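Local coordinates for protein bitiscetin (Bitis arietans, PDB 1JWI) that binds von Willebrand factor and induces its A1 domain to engage platelet glycoprotein Ib alpha, so that platelets aggregate, at residues G102-V105 / R110-T113. Residues are numbered along the deposited sequence; the frame is centred on the assembly and turned at random.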
ATOM      1  N   GLY A 102      -4.999   9.209  -5.160  1.00 13.49           N
ATOM      2  CA  GLY A 102      -5.404  10.016  -6.288  1.00 12.44           C
ATOM      3  C   GLY A 102      -6.443   9.293  -7.124  1.00 12.95           C
ATOM      4  O   GLY A 102      -6.704   8.102  -6.919  1.00 11.26           O
ATOM      5  N   LEU A 103      -7.056  10.025  -8.050  1.00 13.27           N
ATOM      6  CA  LEU A 103      -8.050   9.438  -8.938  1.00 14.63           C
ATOM      7  C   LEU A 103      -7.287   8.563  -9.940  1.00 15.32           C
ATOM      8  O   LEU A 103      -6.375   9.032 -10.616  1.00 15.80           O
ATOM      9  CB  LEU A 103      -8.824  10.546  -9.659  1.00 14.29           C
ATOM     10  CG  LEU A 103      -9.579  11.521  -8.744  1.00 14.02           C
ATOM     11  CD1 LEU A 103     -10.333  12.544  -9.576  1.00 14.05           C
ATOM     12  CD2 LEU A 103     -10.540  10.736  -7.861  1.00 13.63           C
ATOM     13  N   ASP A 104      -7.672   7.294 -10.026  1.00 16.07           N
ATOM     14  CA  ASP A 104      -7.025   6.315 -10.902  1.00 17.40           C
ATOM     15  C   ASP A 104      -7.331   6.524 -12.389  1.00 17.62           C
ATOM     16  O   ASP A 104      -8.472   6.378 -12.827  1.00 17.57           O
ATOM     17  CB  ASP A 104      -7.484   4.920 -10.481  1.00 18.99           C
ATOM     18  CG  ASP A 104      -6.676   3.807 -11.115  1.00 21.18           C
ATOM     19  OD1 ASP A 104      -5.902   4.051 -12.067  1.00 20.71           O
ATOM     20  OD2 ASP A 104      -6.837   2.663 -10.644  1.00 24.05           O
ATOM     21  N   VAL A 105      -6.303   6.840 -13.164  1.00 18.25           N
ATOM     22  CA  VAL A 105      -6.468   7.061 -14.597  1.00 20.54           C
ATOM     23  C   VAL A 105      -7.037   5.832 -15.313  1.00 21.46           C
ATOM     24  O   VAL A 105      -7.779   5.958 -16.291  1.00 22.31           O
ATOM     25  CB  VAL A 105      -5.121   7.420 -15.259  1.00 21.49           C
ATOM     26  CG1 VAL A 105      -4.225   6.184 -15.338  1.00 20.32           C
ATOM     27  CG2 VAL A 105      -5.357   8.012 -16.643  1.00 21.81           C
ATOM     28  N   ARG A 110     -12.634   7.091 -11.914  1.00 22.93           N
ATOM     29  CA  ARG A 110     -13.822   6.615 -11.214  1.00 24.83           C
ATOM     30  C   ARG A 110     -13.497   6.066  -9.820  1.00 23.28           C
ATOM     31  O   ARG A 110     -14.335   6.109  -8.920  1.00 22.03           O
ATOM     32  CB  ARG A 110     -14.514   5.523 -12.038  1.00 28.07           C
ATOM     33  CG  ARG A 110     -15.848   5.075 -11.474  1.00 35.14           C
ATOM     34  CD  ARG A 110     -16.862   6.224 -11.457  1.00 42.49           C
ATOM     35  NE  ARG A 110     -17.135   6.761 -12.791  1.00 47.18           N
ATOM     36  CZ  ARG A 110     -17.986   7.754 -13.041  1.00 48.60           C
ATOM     37  NH1 ARG A 110     -18.655   8.327 -12.048  1.00 49.23           N
ATOM     38  NH2 ARG A 110     -18.172   8.175 -14.286  1.00 49.48           N
ATOM     39  N   THR A 111     -12.281   5.558  -9.636  1.00 21.36           N
ATOM     40  CA  THR A 111     -11.892   4.994  -8.341  1.00 19.80           C
ATOM     41  C   THR A 111     -10.627   5.629  -7.776  1.00 19.39           C
ATOM     42  O   THR A 111      -9.972   6.431  -8.445  1.00 18.99           O
ATOM     43  CB  THR A 111     -11.670   3.474  -8.457  1.00 18.00           C
ATOM     44  OG1 THR A 111     -10.697   3.217  -9.477  1.00 17.01           O
ATOM     45  CG2 THR A 111     -12.962   2.784  -8.826  1.00 17.24           C
ATOM     46  N   TRP A 112     -10.286   5.269  -6.541  1.00 19.10           N
ATOM     47  CA  TRP A 112      -9.096   5.825  -5.904  1.00 18.10           C
ATOM     48  C   TRP A 112      -7.968   4.797  -5.821  1.00 17.99           C
ATOM     49  O   TRP A 112      -8.216   3.609  -5.627  1.00 17.73           O
ATOM     50  CB  TRP A 112      -9.437   6.338  -4.503  1.00 16.57           C
ATOM     51  CG  TRP A 112     -10.598   7.302  -4.476  1.00 16.47           C
ATOM     52  CD1 TRP A 112     -11.099   8.019  -5.532  1.00 15.57           C
ATOM     53  CD2 TRP A 112     -11.367   7.690  -3.329  1.00 16.24           C
ATOM     54  NE1 TRP A 112     -12.132   8.827  -5.107  1.00 17.18           N
ATOM     55  CE2 TRP A 112     -12.318   8.643  -3.762  1.00 15.31           C
ATOM     56  CE3 TRP A 112     -11.345   7.324  -1.976  1.00 17.39           C
ATOM     57  CZ2 TRP A 112     -13.240   9.236  -2.890  1.00 15.74           C
ATOM     58  CZ3 TRP A 112     -12.263   7.917  -1.102  1.00 16.10           C
ATOM     59  CH2 TRP A 112     -13.197   8.861  -1.567  1.00 16.41           C
ATOM     60  N   THR A 113      -6.728   5.259  -5.964  1.00 17.89           N
ATOM     61  CA  THR A 113      -5.571   4.370  -5.919  1.00 17.75           C
ATOM     62  C   THR A 113      -4.438   4.965  -5.075  1.00 16.37           C
ATOM     63  O   THR A 113      -4.289   6.185  -5.000  1.00 15.47           O
ATOM     64  CB  THR A 113      -5.057   4.081  -7.361  1.00 18.49           C
ATOM     65  OG1 THR A 113      -4.046   3.063  -7.325  1.00 19.52           O
ATOM     66  CG2 THR A 113      -4.490   5.339  -7.992  1.00 17.99           C
TER
HETATM   67  O   HOH W   1      -8.472   2.278  -8.466  1.00 31.75           O
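Gly102 and Thr113 face each other as an antiparallel hydrogen-bonded pair and trade both backbone bonds: Gly102 N gives to Thr113 O at 3.1 Å, and Thr113 N returns to Gly102 O at 3.0 Å. That same Gly102 O also receives a CA-H...O contact from Trp112 and has the CG2 methyl of Thr113 packed against it. One step on, Leu103 and Trp112 form the non-hydrogen-bonded pair, their CA atoms 4.8 Å apart and their side chains diverging as they leave the backbone. The end of the leucine swings back, and its CD2 methyl comes obliquely to the indole, 3.6 Å from Trp112 CD1 and nearly as close to NE1. Leu103 also packs on Val51 and Ala55 of helix 45-58, Leu103 and Trp112 both touch Ile68 of strand 66-72, and the indole meets an aromatic ring of the other chain of the heterodimer nearly at right angles. This is the hairpin of strands 100-103 and 112-115 in the C-type lectin-like fold of the snaclecs, with strand 66-72 completing the three-stranded sheet beside 100-103. Past the pair, Asp104 N makes an almost straight bond to Thr111 O (2.9 Å, 178° at the hydrogen), the donor sitting 24° out of the carbonyl plane. The aspartate side chain, with CG anti to the backbone N (chi1 -168°), crosses that of Thr113 at about a right angle, CB lying 3.9 Å from Thr113 CG2. Alongside Thr111 it points the same way, and a water joins the two: it donates to Asp104 OD2 and to Trp112 O and accepts from Thr111 OG1 at 2.6 Å. The other carboxylate oxygen, OD1, takes the backbone N-H of His106, so the group is held at both oxygens, while Thr111 OG1 has a further hydrogen bond with Thr107 in the connecting loop.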